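PDB 5YX6: uncharacterized protein Rv3272 from Mycobacterium tuberculosis, which binds fatty acyl-CoAs of varying chain length, most tightly palmitoyl-CoA, and probably acts in fatty acid metabolism as a family III CoA transferase. Local coordinates for residues N5-K8 against P9-F13; P143-D146 against L147-A150; F254-D258 against G259-I263. One frame throughout, in Å; residues are numbered along the deposited sequence.

Contact 1. Residues N5-K8 against P9-F13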
loop_
_atom_site.group_PDB
_atom_site.type_symbol
_atom_site.label_atom_id
_atom_site.label_comp_id
_atom_site.label_asym_id
_atom_site.label_seq_id
_atom_site.Cartn_x
_atom_site.Cartn_y
_atom_site.Cartn_z
ATOM N N ASN A 5 23.979 -12.390 12.097
ATOM C CA ASN A 5 24.279 -13.015 13.382
ATOM C C ASN A 5 23.101 -13.024 14.381
ATOM O O ASN A 5 22.816 -14.077 14.962
ATOM C CB ASN A 5 25.505 -12.344 14.018
ATOM N N PRO A 6 22.429 -11.867 14.608
ATOM C CA PRO A 6 21.307 -11.926 15.557
ATOM C C PRO A 6 20.075 -12.640 15.000
ATOM O O PRO A 6 19.862 -12.667 13.789
ATOM C CB PRO A 6 20.992 -10.454 15.819
ATOM C CG PRO A 6 21.447 -9.755 14.588
ATOM C CD PRO A 6 22.673 -10.486 14.145
ATOM N N ALA A 7 19.250 -13.174 15.892
ATOM C CA ALA A 7 18.043 -13.889 15.495
ATOM C C ALA A 7 17.075 -13.019 14.696
ATOM O O ALA A 7 16.924 -11.827 14.961
ATOM C CB ALA A 7 17.348 -14.443 16.721
ATOM N N LYS A 8 16.412 -13.630 13.722
ATOM C CA LYS A 8 15.383 -12.942 12.949
ATOM C C LYS A 8 14.056 -13.646 13.189
ATOM O O LYS A 8 14.038 -14.853 13.447
ATOM C CB LYS A 8 15.727 -12.930 11.459
ATOM C CG LYS A 8 16.898 -12.063 11.092
ATOM C CD LYS A 8 16.928 -11.888 9.599
ATOM C CE LYS A 8 17.930 -10.830 9.179
ATOM N NZ LYS A 8 17.775 -10.510 7.729
ATOM N N PRO A 9 12.939 -12.907 13.080
ATOM C CA PRO A 9 11.625 -13.448 13.454
ATOM C C PRO A 9 11.276 -14.802 12.830
ATOM O O PRO A 9 10.658 -15.608 13.516
ATOM C CB PRO A 9 10.657 -12.367 12.962
ATOM C CG PRO A 9 11.450 -11.104 13.047
ATOM C CD PRO A 9 12.863 -11.487 12.698
ATOM N N LEU A 10 11.691 -15.049 11.588
ATOM C CA LEU A 10 11.270 -16.226 10.838
ATOM C C LEU A 10 12.355 -17.281 10.600
ATOM O O LEU A 10 12.213 -18.112 9.700
ATOM C CB LEU A 10 10.700 -15.799 9.477
ATOM C CG LEU A 10 9.540 -14.811 9.527
ATOM C CD1 LEU A 10 8.941 -14.588 8.157
ATOM C CD2 LEU A 10 8.490 -15.329 10.493
ATOM N N ASP A 11 13.442 -17.235 11.367
ATOM C CA ASP A 11 14.462 -18.292 11.313
ATOM C C ASP A 11 13.829 -19.673 11.431
ATOM O O ASP A 11 12.982 -19.906 12.296
ATOM C CB ASP A 11 15.509 -18.133 12.425
ATOM C CG ASP A 11 16.409 -16.929 12.217
ATOM O OD1 ASP A 11 16.513 -16.453 11.060
ATOM O OD2 ASP A 11 17.044 -16.483 13.205
ATOM N N GLY A 12 14.220 -20.574 10.540
ATOM C CA GLY A 12 13.737 -21.935 10.594
ATOM C C GLY A 12 12.499 -22.197 9.757
ATOM O O GLY A 12 12.173 -23.353 9.500
ATOM N N PHE A 13 11.808 -21.146 9.315
ATOM C CA PHE A 13 10.612 -21.329 8.485
ATOM C C PHE A 13 10.972 -21.459 7.008
ATOM O O PHE A 13 11.802 -20.709 6.489
ATOM C CB PHE A 13 9.631 -20.169 8.659
ATOM C CG PHE A 13 8.940 -20.143 9.988
ATOM C CD1 PHE A 13 8.717 -21.308 10.696
ATOM C CD2 PHE A 13 8.509 -18.948 10.528
ATOM C CE1 PHE A 13 8.077 -21.274 11.926
ATOM C CE2 PHE A 13 7.864 -18.912 11.741
ATOM C CZ PHE A 13 7.649 -20.074 12.444
#

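Contact 2. Residues P143-D146 against L147-A150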
loop_
_atom_site.group_PDB
_atom_site.type_symbol
_atom_site.label_atom_id
_atom_site.label_comp_id
_atom_site.label_asym_id
_atom_site.label_seq_id
_atom_site.Cartn_x
_atom_site.Cartn_y
_atom_site.Cartn_z
ATOM N N PRO A 143 -7.380 -12.899 -15.213
ATOM C CA PRO A 143 -6.052 -12.386 -14.880
ATOM C C PRO A 143 -6.053 -10.875 -15.039
ATOM O O PRO A 143 -6.943 -10.341 -15.695
ATOM C CB PRO A 143 -5.152 -13.059 -15.909
ATOM C CG PRO A 143 -6.028 -13.219 -17.086
ATOM C CD PRO A 143 -7.404 -13.524 -16.543
ATOM N N GLY A 144 -5.092 -10.194 -14.435
ATOM C CA GLY A 144 -5.051 -8.749 -14.492
ATOM C C GLY A 144 -3.645 -8.304 -14.223
ATOM O O GLY A 144 -2.831 -9.085 -13.750
ATOM N N ILE A 145 -3.342 -7.055 -14.535
ATOM C CA ILE A 145 -2.094 -6.469 -14.078
ATOM C C ILE A 145 -2.422 -5.177 -13.322
ATOM O O ILE A 145 -3.586 -4.786 -13.256
ATOM C CB ILE A 145 -1.116 -6.217 -15.241
ATOM C CG1 ILE A 145 -1.760 -5.373 -16.338
ATOM C CG2 ILE A 145 -0.656 -7.532 -15.826
ATOM C CD1 ILE A 145 -0.732 -4.716 -17.236
ATOM N N ASP A 146 -1.408 -4.567 -12.715
ATOM C CA ASP A 146 -1.557 -3.366 -11.876
ATOM C C ASP A 146 -2.442 -2.296 -12.519
ATOM O O ASP A 146 -3.427 -1.839 -11.933
ATOM C CB ASP A 146 -0.168 -2.782 -11.552
ATOM C CG ASP A 146 -0.226 -1.545 -10.639
ATOM O OD1 ASP A 146 -0.517 -0.426 -11.128
ATOM O OD2 ASP A 146 0.013 -1.701 -9.416
ATOM N N LEU A 147 -2.073 -1.912 -13.736
ATOM C CA LEU A 147 -2.700 -0.811 -14.459
ATOM C C LEU A 147 -4.214 -1.004 -14.658
ATOM O O LEU A 147 -4.996 -0.075 -14.495
ATOM C CB LEU A 147 -1.985 -0.645 -15.806
ATOM C CG LEU A 147 -2.330 0.491 -16.757
ATOM C CD1 LEU A 147 -1.074 0.889 -17.524
ATOM C CD2 LEU A 147 -3.410 0.053 -17.711
ATOM N N VAL A 148 -4.620 -2.217 -15.001
ATOM C CA VAL A 148 -6.019 -2.495 -15.285
ATOM C C VAL A 148 -6.832 -2.673 -14.004
ATOM O O VAL A 148 -7.984 -2.251 -13.927
ATOM C CB VAL A 148 -6.154 -3.752 -16.176
ATOM C CG1 VAL A 148 -7.607 -4.109 -16.382
ATOM C CG2 VAL A 148 -5.519 -3.486 -17.515
ATOM N N VAL A 149 -6.241 -3.334 -13.010
ATOM C CA VAL A 149 -6.882 -3.486 -11.706
ATOM C C VAL A 149 -7.098 -2.121 -11.024
ATOM O O VAL A 149 -8.160 -1.866 -10.458
ATOM C CB VAL A 149 -6.050 -4.408 -10.779
ATOM C CG1 VAL A 149 -6.609 -4.401 -9.355
ATOM C CG2 VAL A 149 -5.987 -5.816 -11.352
ATOM N N ALA A 150 -6.090 -1.255 -11.098
ATOM C CA ALA A 150 -6.179 0.106 -10.551
ATOM C C ALA A 150 -7.346 0.889 -11.154
ATOM O O ALA A 150 -8.109 1.539 -10.438
ATOM C CB ALA A 150 -4.874 0.854 -10.791
#

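Contact 3. Residues F254-D258 against G259-I263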
loop_
_atom_site.group_PDB
_atom_site.type_symbol
_atom_site.label_atom_id
_atom_site.label_comp_id
_atom_site.label_asym_id
_atom_site.label_seq_id
_atom_site.Cartn_x
_atom_site.Cartn_y
_atom_site.Cartn_z
ATOM N N PHE A 254 0.439 25.136 -4.721
ATOM C CA PHE A 254 0.218 26.540 -5.074
ATOM C C PHE A 254 1.343 27.132 -5.924
ATOM O O PHE A 254 2.517 26.826 -5.714
ATOM C CB PHE A 254 0.049 27.382 -3.802
ATOM C CG PHE A 254 -1.073 26.926 -2.902
ATOM C CD1 PHE A 254 -2.366 27.376 -3.100
ATOM C CD2 PHE A 254 -0.830 26.044 -1.858
ATOM C CE1 PHE A 254 -3.400 26.956 -2.277
ATOM C CE2 PHE A 254 -1.855 25.617 -1.033
ATOM C CZ PHE A 254 -3.145 26.073 -1.240
ATOM N N ARG A 255 0.980 27.978 -6.886
ATOM C CA ARG A 255 1.977 28.726 -7.645
ATOM C C ARG A 255 2.771 29.671 -6.768
ATOM O O ARG A 255 2.237 30.286 -5.849
ATOM C CB ARG A 255 1.332 29.520 -8.777
ATOM C CG ARG A 255 0.888 28.677 -9.958
ATOM C CD ARG A 255 0.331 29.538 -11.084
ATOM N NE ARG A 255 1.360 30.420 -11.652
ATOM C CZ ARG A 255 2.321 30.036 -12.492
ATOM N NH1 ARG A 255 2.429 28.760 -12.855
ATOM N NH2 ARG A 255 3.192 30.928 -12.946
ATOM N N THR A 256 4.064 29.754 -7.046
ATOM C CA THR A 256 4.917 30.757 -6.444
ATOM C C THR A 256 5.621 31.524 -7.554
ATOM O O THR A 256 5.221 31.442 -8.712
ATOM C CB THR A 256 5.954 30.137 -5.508
ATOM O OG1 THR A 256 6.960 29.491 -6.295
ATOM C CG2 THR A 256 5.300 29.115 -4.616
ATOM N N ALA A 257 6.676 32.254 -7.207
ATOM C CA ALA A 257 7.447 32.980 -8.209
ATOM C C ALA A 257 8.201 32.009 -9.104
ATOM O O ALA A 257 8.420 32.269 -10.289
ATOM C CB ALA A 257 8.419 33.949 -7.544
ATOM N N ASP A 258 8.588 30.880 -8.528
ATOM C CA ASP A 258 9.352 29.878 -9.247
ATOM C C ASP A 258 9.033 28.484 -8.715
ATOM O O ASP A 258 9.456 28.107 -7.614
ATOM C CB ASP A 258 10.850 30.159 -9.136
ATOM C CG ASP A 258 11.687 29.193 -9.965
ATOM O OD1 ASP A 258 11.145 28.594 -10.928
ATOM O OD2 ASP A 258 12.888 29.028 -9.651
ATOM N N GLY A 259 8.266 27.734 -9.496
ATOM C CA GLY A 259 7.901 26.385 -9.125
ATOM C C GLY A 259 6.652 26.382 -8.274
ATOM O O GLY A 259 6.097 27.435 -7.951
ATOM N N TYR A 260 6.205 25.187 -7.913
ATOM C CA TYR A 260 5.049 25.035 -7.048
ATOM C C TYR A 260 5.455 24.670 -5.627
ATOM O O TYR A 260 6.482 24.021 -5.414
ATOM C CB TYR A 260 4.123 23.963 -7.594
ATOM C CG TYR A 260 3.161 24.449 -8.635
ATOM C CD1 TYR A 260 3.545 24.565 -9.968
ATOM C CD2 TYR A 260 1.856 24.771 -8.292
ATOM C CE1 TYR A 260 2.650 25.007 -10.932
ATOM C CE2 TYR A 260 0.955 25.205 -9.241
ATOM C CZ TYR A 260 1.355 25.323 -10.560
ATOM O OH TYR A 260 0.448 25.756 -11.501
ATOM N N ILE A 261 4.642 25.074 -4.656
ATOM C CA ILE A 261 4.850 24.637 -3.283
ATOM C C ILE A 261 3.602 23.919 -2.783
ATOM O O ILE A 261 2.478 24.348 -3.031
ATOM C CB ILE A 261 5.203 25.822 -2.325
ATOM C CG1 ILE A 261 5.571 25.295 -0.930
ATOM C CG2 ILE A 261 4.054 26.824 -2.220
ATOM C CD1 ILE A 261 5.873 26.386 0.078
ATOM N N VAL A 262 3.814 22.814 -2.085
ATOM C CA VAL A 262 2.735 22.089 -1.435
ATOM C C VAL A 262 2.618 22.523 0.028
ATOM O O VAL A 262 3.587 22.430 0.767
ATOM C CB VAL A 262 2.977 20.571 -1.513
ATOM C CG1 VAL A 262 1.893 19.821 -0.772
ATOM C CG2 VAL A 262 3.070 20.124 -2.973
ATOM N N ILE A 263 1.441 22.996 0.430
ATOM C CA ILE A 263 1.210 23.483 1.787
ATOM C C ILE A 263 -0.021 22.852 2.418
ATOM O O ILE A 263 -1.071 22.769 1.791
ATOM C CB ILE A 263 1.016 25.024 1.826
ATOM C CG1 ILE A 263 2.252 25.762 1.309
ATOM C CG2 ILE A 263 0.697 25.480 3.229
ATOM C CD1 ILE A 263 2.012 27.257 1.078
#

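Contact 1. Residues N5-K8 against P9-F13
The backbone N of Lys-8 donates to OD2 of Asp-11 over 3.0 Å in an almost straight bond (177° at the hydrogen), and in return the backbone N of Asp-11 donates to O of Lys-8 over 3.2 Å. The second bond closes a type I beta turn from Lys-8 to Asp-11, with Pro-9 and Leu-10 at its corners; the first braces that turn from the side-chain end, so that two bonds running in opposite directions join the same pair of residues. Neither acceptor is met in its own plane: Lys-8 N comes from above the carboxylate of Asp-11, and Asp-11 N lies above the carbonyl plane of Lys-8. Asp-11 turns CG beside its own backbone N (chi1 -70°), which swings the carboxylate back toward the backbone N of Lys-8. There OD1 rests 3.6 Å from CB of Lys-8, and OD2 also approaches CA of Ala-7 at 3.6 Å. Beyond CG the lysine chain is extended and carries NZ away from Asp-11, to the carbonyl O of Asp-33, so the opposite charges do not pair. The turn also docks on the second subunit, where one guanidinium nitrogen, NH2 of Arg-195 of that subunit, bonds to the carbonyl oxygens of both Pro-9 and Asp-11. A type II turn follows directly from Leu-10 to Phe-13, with Gly-12 at its third position and phi positive, as is usual for glycine there. It leads the chain into strand 14-17, an inner strand of the parallel sheet, between 37-42 and 98-101. Across this second turn, CD2 of Leu-10 meets the edge of the Phe-13 ring in its plane, 3.6 Å from CD2 of Phe-13.

Contact 2. Residues P143-D146 against L147-A150
The chain passes from an extended run at Gly-144 and Ile-145 into helical i to i+4 bonding, with O of Ile-145 accepting from N of Val-149 over 3.0 Å and O of Asp-146 from N of Ala-150 over 2.9 Å. Both donors approach nearly head-on to the carbonyl, at C=O...N angles of 170° and 164°. A weak, bent bond from N of Val-148 adds a second donor to O of Ile-145. Val-149 sets CG2 beside its backbone N, which brings this methyl to 3.2 Å from O of Ile-145, a close fit over the first turn. The Ile-145 side chain lies loosely beside the first turn: its CG1 lies 4.4 Å from CG2 of Val-148, and its CD1 4.5 Å from CB of Leu-147. This is the N-terminal turn of helix 146-152, with Ile-145 at the N-cap position, where the side chain is apolar and cannot bond to the first N-H groups. Asp-146, the first helical residue, sets CG anti to its backbone N (chi1 -178°), beside its own carbonyl carbon. OD2 of Asp-146 reaches helix 173-196, accepting from the backbone N of Asp-175, the inferred nucleophile, and weakly from that of Val-174, and so probably helps to position the active-site residue. Leu-147 and Val-148 pack on Val-262 and Cys-330 of the second subunit, respectively, while the methyl of Ala-150 reaches Val-174 of its own chain.

Contact 3. Residues F254-D258 against G259-I263
Arg-255 and Tyr-260 lie on one face of a beta hairpin and cross obliquely, the arginine chain running over the phenol. CA of Arg-255 sits above one face of the Tyr-260 ring, and CG of Arg-255 lies 3.3 Å from OH of Tyr-260. The chain of Arg-255 then bends at chi3 (64°), and the guanidinium plane stands 83° from the ring plane. OH of Tyr-260 lies at an edge of the guanidinium, in its plane, without a hydrogen bond between them. Tyr-260 also packs against Pro-166 of the second subunit. The opposite face carries Phe-254 and Ile-261, joined there by Ile-263. Phe-254 and Ile-263 meet at about a right angle, CE2 of the ring 4.1 Å from CB of Ile-263. Thr-256 and Ile-261 cross in the same manner but closer, CG2 to CG2 at 3.5 Å. Behind these contacts stands the antiparallel hydrogen-bonded pair Phe-254 and Ile-261, in which N of Phe-254 donates to O of Ile-261 over 2.8 Å and N of Ile-261 to O of Phe-254 over 3.0 Å. Where the strands join, O of Gly-259 is gripped twice by Thr-256, over 3.2 Å by its N and over 2.8 Å by its OG1. The hydroxyl reaches it from between the threonine's backbone N and carbonyl carbon (chi1 74°). The same OG1 of Thr-256 accepts from N of Asp-258 at 3.1 Å, an ST turn that ties the bend to the strand end. Strand 260-264 is the middle one of three, flanked by 253-255 and 328-331. Phe-254 packs on Leu-306 and Leu-310 of helix 299-310, and Ile-261 on Trp-318 and Val-319 of helix 315-324.

In the fold
Contact 2 lies nearest the chain centre, its own centre about 14 Å from it, against 24 Å for contact 1 and 29 Å for contact 3. Contacts 1 and 2 are partly buried, with no fully exposed touching residue; contact 3 is mixed, Phe-254, Thr-256, Ile-261 and Ile-263 buried but Arg-255, Asp-258 and Gly-259 exposed. Contacts 1 and 2 both lean on helix 173-196, contact 2 at its first residues. Contacts 2 and 3 touch across the dimer, Leu-147 of one subunit packing on Val-262 of the other. A polar side chain braces the turns of contacts 1 and 3; in contact 2 all the hydrogen bonds between the segments are backbone to backbone.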